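Local coordinates for hydrogenase maturation factor (Thermoanaerobacter tengcongensis, PDB 3VTH), which probably transfers the carbamoyl group of carbamoyl phosphate to the C-terminal cysteine of HypE, with ATP turnover, during maturation of [NiFe]-hydrogenases, at residues L687-K690 with I694-V697; H483-I488 with K528-I533; I41-N44 with L49-E52. One frame throughout, in Å; residues are numbered along the deposited sequence.

Interaction 1 of 3, residues L687-K690 with I694-V697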
loop_
_atom_site.group_PDB
_atom_site.type_symbol
_atom_site.label_atom_id
_atom_site.label_comp_id
_atom_site.label_asym_id
_atom_site.label_seq_id
_atom_site.Cartn_x
_atom_site.Cartn_y
_atom_site.Cartn_z
ATOM N N LEU A 687 -25.019 -12.154 18.306
ATOM C CA LEU A 687 -25.881 -13.292 17.986
ATOM C C LEU A 687 -25.037 -14.510 17.610
ATOM O O LEU A 687 -25.260 -15.605 18.107
ATOM C CB LEU A 687 -26.835 -12.940 16.841
ATOM C CG LEU A 687 -28.085 -12.140 17.204
ATOM C CD1 LEU A 687 -28.682 -11.520 15.950
ATOM C CD2 LEU A 687 -29.132 -13.018 17.946
ATOM N N ILE A 688 -24.042 -14.286 16.755
ATOM C CA ILE A 688 -23.193 -15.355 16.250
ATOM C C ILE A 688 -22.312 -15.943 17.360
ATOM O O ILE A 688 -22.202 -17.172 17.487
ATOM C CB ILE A 688 -22.394 -14.883 15.025
ATOM C CG1 ILE A 688 -23.371 -14.550 13.888
ATOM C CG2 ILE A 688 -21.404 -15.953 14.571
ATOM C CD1 ILE A 688 -22.753 -13.688 12.784
ATOM N N ARG A 689 -21.730 -15.077 18.191
ATOM C CA ARG A 689 -20.968 -15.539 19.362
ATOM C C ARG A 689 -21.810 -16.414 20.307
ATOM O O ARG A 689 -21.331 -17.435 20.812
ATOM C CB ARG A 689 -20.346 -14.355 20.124
ATOM C CG ARG A 689 -19.690 -14.740 21.463
ATOM C CD ARG A 689 -18.814 -13.627 22.016
ATOM N NE ARG A 689 -19.615 -12.506 22.494
ATOM C CZ ARG A 689 -19.128 -11.412 23.073
ATOM N NH1 ARG A 689 -17.816 -11.253 23.272
ATOM N NH2 ARG A 689 -19.971 -10.470 23.453
ATOM N N LYS A 690 -23.054 -15.999 20.551
ATOM C CA LYS A 690 -23.961 -16.749 21.421
ATOM C C LYS A 690 -24.196 -18.161 20.851
ATOM O O LYS A 690 -24.164 -19.135 21.594
ATOM C CB LYS A 690 -25.286 -15.990 21.613
ATOM C CG LYS A 690 -25.961 -16.193 22.969
ATOM C CD LYS A 690 -26.985 -17.314 22.938
ATOM C CE LYS A 690 -27.196 -17.927 24.318
ATOM N NZ LYS A 690 -25.990 -18.701 24.763
ATOM N N ILE A 694 -17.617 -18.361 19.335
ATOM C CA ILE A 694 -16.499 -17.635 18.691
ATOM C C ILE A 694 -16.383 -16.189 19.182
ATOM O O ILE A 694 -17.354 -15.435 19.157
ATOM C CB ILE A 694 -16.568 -17.711 17.142
ATOM C CG1 ILE A 694 -16.449 -19.176 16.699
ATOM C CG2 ILE A 694 -15.466 -16.849 16.491
ATOM C CD1 ILE A 694 -16.742 -19.409 15.235
ATOM N N ASN A 695 -15.186 -15.829 19.638
ATOM C CA ASN A 695 -14.920 -14.526 20.265
ATOM C C ASN A 695 -13.932 -13.627 19.486
ATOM O O ASN A 695 -13.635 -12.495 19.905
ATOM C CB ASN A 695 -14.437 -14.730 21.713
ATOM C CG ASN A 695 -14.508 -13.453 22.538
ATOM O OD1 ASN A 695 -15.578 -12.838 22.684
ATOM N ND2 ASN A 695 -13.362 -13.041 23.079
ATOM N N LYS A 696 -13.428 -14.139 18.361
ATOM C CA LYS A 696 -12.547 -13.376 17.482
ATOM C C LYS A 696 -13.345 -12.846 16.301
ATOM O O LYS A 696 -14.095 -13.604 15.654
ATOM C CB LYS A 696 -11.388 -14.228 16.967
ATOM C CG LYS A 696 -10.353 -14.633 18.049
ATOM C CD LYS A 696 -9.126 -15.248 17.395
ATOM C CE LYS A 696 -8.049 -15.649 18.425
ATOM N NZ LYS A 696 -8.498 -16.710 19.354
ATOM N N VAL A 697 -13.180 -11.550 16.042
ATOM C CA VAL A 697 -13.875 -10.867 14.965
ATOM C C VAL A 697 -12.850 -10.188 14.070
ATOM O O VAL A 697 -11.982 -9.452 14.563
ATOM C CB VAL A 697 -14.819 -9.782 15.497
ATOM C CG1 VAL A 697 -15.515 -9.051 14.322
ATOM C CG2 VAL A 697 -15.854 -10.382 16.449
#
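Arg689, in the last turns of helix 666-692, and Ile694, in the short link to the next strand, bring their CA atoms to 5.0 Å as the chain reverses between them. The aliphatic start of the arginine passes over the backbone at this turn, with Arg689 CB 3.3 Å from Ile694 O. That carbonyl is buried by the contact and has no hydrogen-bonding partner in the model. Farther out, the arginine and Asn695 run side by side in the same direction. A bend in the arginine chain at chi3 (71°) brings the guanidinium edge to the amide oxygen, and Arg689 NH1 donates to Asn695 OD1 at 2.8 Å. The two flat groups are nearly coplanar, 10° apart; the donor lies almost on the line of the amide C=O bond, and the N-H...O angle is 160°. The link feeds into strand 696-700, which lies parallel to strands 501-507 and 723-726 in the sheet of the second Kae1-like subdomain, a member of the actin-like ATPase clan. Arg689 NH1 also hydrogen-bonds Ser720 O, so one nitrogen holds two acceptors, its NH2 is bonded to Asn686 OD1, and its guanidinium makes a cation-pi contact with Phe722; Asn695 ND2 is held by Gly721 O and Glu723 OE2. Replacing Arg689 with a leucine would probably leave Asn695 OD1 without its donor and Ser720 O without this partner, so that the helix end would lose its polar tie to the approach to strand 723-726.

Interaction 2 of 3, residues H483-I488 with K528-I533; sequences HHHAHI and KSFERI. With FE (Fe (III) ion), chain I; AP2 (phosphomethylphosphonic acid adenosyl ester), chain H.
His485 and Phe530 make the nonpolar part of the contact. Phe530 CB sits over one face of the imidazole in a CH-pi contact, 4.1 Å from the centroid of the His485 ring, while the rings themselves meet at an angle of 50°. The histidine reaches across with CG anti to its backbone N (chi1 -173°), which carries its ring out from the helix to the start of the strand. The polar end of that ring is served elsewhere: His485 NE2 comes to 3.3 Å from Ser529 O at an angle too poor for a hydrogen bond, and is bonded instead to Asp526 O.

Metal coordination occupies another side of the same helical turn. His483 NE2 and His487 NE2, one turn apart, each bind the iron(III) ion at 2.2 Å, and O2B and O2A of the nucleotide analogue join them; Asp507 and Asp734 complete the site. Asp460 OD1 accepts from His483 ND1 and so orients a first-shell ligand.

Helix 483-494 thus lies between strand 530-542, met through His485, and the iron; Ile744 of helix 737-749 also touches His485, and Cys525 of strand 517-525 backs Phe530.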
loop_
_atom_site.group_PDB
_atom_site.type_symbol
_atom_site.label_atom_id
_atom_site.label_comp_id
_atom_site.label_asym_id
_atom_site.label_seq_id
_atom_site.Cartn_x
_atom_site.Cartn_y
_atom_site.Cartn_z
ATOM N N HIS A 483 -14.254 -13.901 -2.878
ATOM C CA HIS A 483 -13.685 -12.559 -2.643
ATOM C C HIS A 483 -13.678 -12.132 -1.176
ATOM O O HIS A 483 -12.672 -11.637 -0.661
ATOM C CB HIS A 483 -14.485 -11.538 -3.462
ATOM C CG HIS A 483 -13.894 -10.161 -3.468
ATOM N ND1 HIS A 483 -12.908 -9.780 -4.354
ATOM C CD2 HIS A 483 -14.171 -9.065 -2.718
ATOM C CE1 HIS A 483 -12.598 -8.511 -4.144
ATOM N NE2 HIS A 483 -13.350 -8.055 -3.161
ATOM N N HIS A 484 -14.820 -12.293 -0.510
ATOM C CA HIS A 484 -14.953 -11.851 0.863
ATOM C C HIS A 484 -14.221 -12.746 1.838
ATOM O O HIS A 484 -13.654 -12.257 2.813
ATOM C CB HIS A 484 -16.430 -11.586 1.193
ATOM C CG HIS A 484 -17.008 -10.556 0.276
ATOM N ND1 HIS A 484 -17.596 -10.885 -0.927
ATOM C CD2 HIS A 484 -16.958 -9.202 0.314
ATOM C CE1 HIS A 484 -17.935 -9.780 -1.566
ATOM N NE2 HIS A 484 -17.561 -8.746 -0.834
ATOM N N HIS A 485 -14.201 -14.045 1.552
ATOM C CA HIS A 485 -13.364 -14.961 2.298
ATOM C C HIS A 485 -11.910 -14.470 2.234
ATOM O O HIS A 485 -11.237 -14.412 3.261
ATOM C CB HIS A 485 -13.532 -16.395 1.748
ATOM C CG HIS A 485 -12.845 -17.454 2.558
ATOM N ND1 HIS A 485 -12.542 -18.693 2.040
ATOM C CD2 HIS A 485 -12.397 -17.460 3.839
ATOM C CE1 HIS A 485 -11.940 -19.421 2.965
ATOM N NE2 HIS A 485 -11.823 -18.689 4.058
ATOM N N ALA A 486 -11.436 -14.106 1.041
ATOM C CA ALA A 486 -10.066 -13.602 0.870
ATOM C C ALA A 486 -9.781 -12.330 1.678
ATOM O O ALA A 486 -8.708 -12.215 2.268
ATOM C CB ALA A 486 -9.754 -13.382 -0.602
ATOM N N HIS A 487 -10.717 -11.371 1.699
ATOM C CA HIS A 487 -10.566 -10.165 2.549
ATOM C C HIS A 487 -10.341 -10.576 4.010
ATOM O O HIS A 487 -9.413 -10.083 4.675
ATOM C CB HIS A 487 -11.816 -9.254 2.484
ATOM C CG HIS A 487 -11.821 -8.260 1.359
ATOM N ND1 HIS A 487 -10.790 -7.368 1.130
ATOM C CD2 HIS A 487 -12.777 -7.972 0.438
ATOM C CE1 HIS A 487 -11.103 -6.590 0.107
ATOM N NE2 HIS A 487 -12.303 -6.939 -0.333
ATOM N N ILE A 488 -11.181 -11.474 4.525
ATOM C CA ILE A 488 -11.055 -11.899 5.927
ATOM C C ILE A 488 -9.702 -12.595 6.167
ATOM O O ILE A 488 -9.027 -12.332 7.176
ATOM C CB ILE A 488 -12.245 -12.817 6.382
ATOM C CG1 ILE A 488 -13.591 -12.108 6.211
ATOM C CG2 ILE A 488 -12.078 -13.311 7.851
ATOM C CD1 ILE A 488 -13.674 -10.695 6.842
ATOM N N LYS A 528 -9.553 -22.309 5.462
ATOM C CA LYS A 528 -9.854 -23.328 4.462
ATOM C C LYS A 528 -11.313 -23.413 4.010
ATOM O O LYS A 528 -11.637 -24.228 3.142
ATOM C CB LYS A 528 -9.363 -24.702 4.929
ATOM C CG LYS A 528 -9.886 -25.150 6.289
ATOM C CD LYS A 528 -9.164 -26.447 6.730
ATOM C CE LYS A 528 -9.575 -26.872 8.135
ATOM N NZ LYS A 528 -8.904 -28.144 8.540
ATOM N N SER A 529 -12.183 -22.603 4.610
ATOM C CA SER A 529 -13.627 -22.641 4.324
ATOM C C SER A 529 -14.313 -21.425 4.920
ATOM O O SER A 529 -13.754 -20.757 5.795
ATOM C CB SER A 529 -14.260 -23.892 4.945
ATOM O OG SER A 529 -14.133 -23.839 6.361
ATOM N N PHE A 530 -15.532 -21.163 4.459
ATOM C CA PHE A 530 -16.374 -20.125 5.034
ATOM C C PHE A 530 -17.825 -20.578 5.047
ATOM O O PHE A 530 -18.230 -21.419 4.236
ATOM C CB PHE A 530 -16.211 -18.800 4.272
ATOM C CG PHE A 530 -16.909 -18.776 2.938
ATOM C CD1 PHE A 530 -18.239 -18.343 2.831
ATOM C CD2 PHE A 530 -16.253 -19.182 1.796
ATOM C CE1 PHE A 530 -18.897 -18.338 1.595
ATOM C CE2 PHE A 530 -16.898 -19.160 0.561
ATOM C CZ PHE A 530 -18.217 -18.739 0.459
ATOM N N GLU A 531 -18.588 -20.051 5.998
ATOM C CA GLU A 531 -20.035 -20.203 6.007
ATOM C C GLU A 531 -20.625 -18.793 6.028
ATOM O O GLU A 531 -20.218 -17.964 6.832
ATOM C CB GLU A 531 -20.517 -21.025 7.218
ATOM C CG GLU A 531 -22.066 -21.116 7.276
ATOM C CD GLU A 531 -22.630 -21.940 8.449
ATOM O OE1 GLU A 531 -21.854 -22.409 9.315
ATOM O OE2 GLU A 531 -23.871 -22.101 8.501
ATOM N N ARG A 532 -21.562 -18.522 5.128
ATOM C CA ARG A 532 -22.210 -17.223 5.072
ATOM C C ARG A 532 -23.332 -17.202 6.099
ATOM O O ARG A 532 -24.256 -18.012 6.028
ATOM C CB ARG A 532 -22.796 -17.004 3.684
ATOM C CG ARG A 532 -23.226 -15.571 3.427
ATOM C CD ARG A 532 -24.130 -15.550 2.197
ATOM N NE ARG A 532 -24.258 -14.203 1.652
ATOM C CZ ARG A 532 -25.067 -13.900 0.650
ATOM N NH1 ARG A 532 -25.829 -14.849 0.098
ATOM N NH2 ARG A 532 -25.114 -12.652 0.211
ATOM N N ILE A 533 -23.266 -16.272 7.046
ATOM C CA ILE A 533 -24.203 -16.272 8.169
ATOM C C ILE A 533 -25.252 -15.179 8.014
ATOM O O ILE A 533 -26.413 -15.368 8.383
ATOM C CB ILE A 533 -23.470 -16.092 9.517
ATOM C CG1 ILE A 533 -22.359 -17.143 9.670
ATOM C CG2 ILE A 533 -24.457 -16.144 10.705
ATOM C CD1 ILE A 533 -22.872 -18.582 9.735
HETATM FE FE FE I . -13.416 -6.153 -2.036
HETATM P PB AP2 H . -14.703 -4.252 -4.348
HETATM O O1B AP2 H . -15.863 -3.447 -3.819
HETATM O O2B AP2 H . -14.380 -5.519 -3.617
HETATM O O3B AP2 H . -14.743 -4.378 -5.850
HETATM C C3A AP2 H . -13.297 -3.148 -4.046
HETATM P PA AP2 H . -12.895 -2.869 -2.297
HETATM O O1A AP2 H . -11.565 -2.139 -2.426
HETATM O O2A AP2 H . -12.999 -4.070 -1.390
HETATM O "O5'" AP2 H . -14.037 -1.848 -1.776
HETATM C "C5'" AP2 H . -14.013 -0.518 -2.281
HETATM C "C4'" AP2 H . -15.363 0.066 -1.933
HETATM O "O4'" AP2 H . -15.418 0.342 -0.533
HETATM C "C3'" AP2 H . -15.613 1.399 -2.609
HETATM O "O3'" AP2 H . -16.015 1.213 -3.970
HETATM C "C2'" AP2 H . -16.703 1.952 -1.712
HETATM O "O2'" AP2 H . -17.935 1.366 -2.148
HETATM C "C1'" AP2 H . -16.310 1.444 -0.318
HETATM N N9 AP2 H . -15.661 2.581 0.397
HETATM C C8 AP2 H . -14.501 3.208 0.080
HETATM N N7 AP2 H . -14.241 4.242 0.924
HETATM C C5 AP2 H . -15.251 4.291 1.814
HETATM C C6 AP2 H . -15.611 5.141 2.977
HETATM N N6 AP2 H . -14.814 6.164 3.378
HETATM N N1 AP2 H . -16.775 4.856 3.624
HETATM C C2 AP2 H . -17.577 3.831 3.262
HETATM N N3 AP2 H . -17.315 3.030 2.206
HETATM C C4 AP2 H . -16.188 3.210 1.461
#

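Interaction 3 of 3, residues I41-N44 with L49-E52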
loop_
_atom_site.group_PDB
_atom_site.type_symbol
_atom_site.label_atom_id
_atom_site.label_comp_id
_atom_site.label_asym_id
_atom_site.label_seq_id
_atom_site.Cartn_x
_atom_site.Cartn_y
_atom_site.Cartn_z
ATOM N N ILE A 41 35.626 -14.156 7.525
ATOM C CA ILE A 41 35.090 -13.573 6.303
ATOM C C ILE A 41 33.609 -13.252 6.462
ATOM O O ILE A 41 32.902 -13.852 7.293
ATOM C CB ILE A 41 35.319 -14.507 5.054
ATOM C CG1 ILE A 41 34.655 -15.883 5.260
ATOM C CG2 ILE A 41 36.830 -14.660 4.763
ATOM C CD1 ILE A 41 34.468 -16.703 4.003
ATOM N N VAL A 42 33.145 -12.289 5.677
ATOM C CA VAL A 42 31.715 -12.018 5.538
ATOM C C VAL A 42 31.421 -11.762 4.060
ATOM O O VAL A 42 32.246 -11.179 3.343
ATOM C CB VAL A 42 31.234 -10.841 6.434
ATOM C CG1 VAL A 42 31.936 -9.519 6.078
ATOM C CG2 VAL A 42 29.687 -10.661 6.369
ATOM N N TYR A 43 30.253 -12.212 3.603
ATOM C CA TYR A 43 29.808 -11.949 2.247
ATOM C C TYR A 43 28.298 -12.109 2.123
ATOM O O TYR A 43 27.671 -12.819 2.914
ATOM C CB TYR A 43 30.537 -12.840 1.216
ATOM C CG TYR A 43 30.367 -14.346 1.386
ATOM C CD1 TYR A 43 31.314 -15.099 2.081
ATOM C CD2 TYR A 43 29.280 -15.015 0.822
ATOM C CE1 TYR A 43 31.175 -16.494 2.217
ATOM C CE2 TYR A 43 29.118 -16.406 0.968
ATOM C CZ TYR A 43 30.078 -17.129 1.666
ATOM O OH TYR A 43 29.932 -18.476 1.809
ATOM N N ASN A 44 27.736 -11.435 1.128
ATOM C CA ASN A 44 26.351 -11.620 0.744
ATOM C C ASN A 44 26.222 -12.886 -0.067
ATOM O O ASN A 44 26.995 -13.111 -0.999
ATOM C CB ASN A 44 25.878 -10.439 -0.109
ATOM C CG ASN A 44 25.473 -9.242 0.723
ATOM O OD1 ASN A 44 25.012 -8.237 0.188
ATOM N ND2 ASN A 44 25.647 -9.345 2.050
ATOM N N LEU A 49 22.990 -13.245 4.524
ATOM C CA LEU A 49 24.326 -12.861 4.932
ATOM C C LEU A 49 25.022 -14.072 5.528
ATOM O O LEU A 49 24.429 -14.807 6.322
ATOM C CB LEU A 49 24.272 -11.689 5.922
ATOM C CG LEU A 49 25.638 -11.128 6.338
ATOM C CD1 LEU A 49 26.213 -10.211 5.264
ATOM C CD2 LEU A 49 25.519 -10.418 7.661
ATOM N N TYR A 50 26.252 -14.296 5.086
ATOM C CA TYR A 50 27.093 -15.391 5.550
ATOM C C TYR A 50 28.344 -14.856 6.268
ATOM O O TYR A 50 29.066 -13.977 5.748
ATOM C CB TYR A 50 27.504 -16.243 4.355
ATOM C CG TYR A 50 28.372 -17.438 4.682
ATOM C CD1 TYR A 50 29.729 -17.290 4.946
ATOM C CD2 TYR A 50 27.832 -18.719 4.705
ATOM C CE1 TYR A 50 30.535 -18.400 5.217
ATOM C CE2 TYR A 50 28.616 -19.825 4.989
ATOM C CZ TYR A 50 29.966 -19.657 5.240
ATOM O OH TYR A 50 30.732 -20.754 5.517
ATOM N N ILE A 51 28.609 -15.408 7.448
ATOM C CA ILE A 51 29.743 -14.995 8.284
ATOM C C ILE A 51 30.485 -16.220 8.796
ATOM O O ILE A 51 29.859 -17.204 9.197
ATOM C CB ILE A 51 29.280 -14.175 9.520
ATOM C CG1 ILE A 51 28.509 -12.913 9.110
ATOM C CG2 ILE A 51 30.480 -13.770 10.402
ATOM C CD1 ILE A 51 27.625 -12.349 10.231
ATOM N N GLU A 52 31.815 -16.151 8.765
ATOM C CA GLU A 52 32.688 -17.097 9.468
ATOM C C GLU A 52 33.586 -16.269 10.381
ATOM O O GLU A 52 34.278 -15.356 9.908
ATOM C CB GLU A 52 33.571 -17.871 8.486
ATOM C CG GLU A 52 32.824 -18.865 7.598
ATOM C CD GLU A 52 33.742 -19.711 6.702
ATOM O OE1 GLU A 52 34.962 -19.800 6.971
ATOM O OE2 GLU A 52 33.224 -20.299 5.718
#
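Glu52, whose chain lies alongside that of Ile41, has its carboxylate OE1 gripped by two groups, a salt bridge from Lys88 NZ and a hydrogen bond from Tyr90 OH. Its other oxygen takes the phenol of the neighbour two residues back on the same strand: Tyr50 OH donates to Glu52 OE2 at 2.5 Å, on the anti side of the carboxylate and somewhat out of its plane. Both oxygens of a buried acid are thereby engaged, and the positive charge of Lys88 would be expected to favour its ionised form. The methylene part of the acid packs as well, with Ile41 CG1 3.9 Å from Glu52 CB.

The strands form an antiparallel hairpin, their axes 4.9 Å apart. Ile41 with Glu52 and Tyr43 with Tyr50 are hydrogen-bonded pairs; Glu52 N to Ile41 O measures 2.9 Å and Tyr50 N to Tyr43 O measures 3.0 Å. Above the latter pair the tyrosine rings run the same way, their planes 20° apart but slid so that they barely overlap. The slide brings Tyr43 OH over the middle of the Tyr50 ring, 3.2 Å above its plane, while Tyr50 CB lies over the face of the Tyr43 ring; the closest carbon approach between the rings is doubtful. Lys99 adds a cation-pi contact to Tyr43.

On the other face, Val42 CG2 touches both Leu49 CD1 and Ile51 CG1, at 3.7 Å each. Val42 CG2 stands anti to the backbone N, which turns it toward the partner strand.

In this acylphosphatase-type sheet the hairpin lies between strands 10-17 and 93-95. Helix 25-35 covers the face bearing Val42, Asn44 and Leu49, bringing Arg26 close to Asn44, both predicted active-site residues.

Interactions 1 and 2 are neighbours, with centres 15 Å apart, and reach the same sheet of the Kae1-like part of the chain. They meet directly where Ile688 CD1 packs on Ile533 CG2 at 3.6 Å, so a side chain of helix 666-692 rests directly on one of strand 530-542. Of the two, interaction 2 alone holds ligands of the iron and nucleotide site, while interaction 1 is a surface contact away from it. Interaction 3 belongs to the acylphosphatase domain, its centre about 45 Å from that of interaction 2 and about 50 Å from that of interaction 1. The predicted acylphosphatase site and the iron site are thus well separated within one chain.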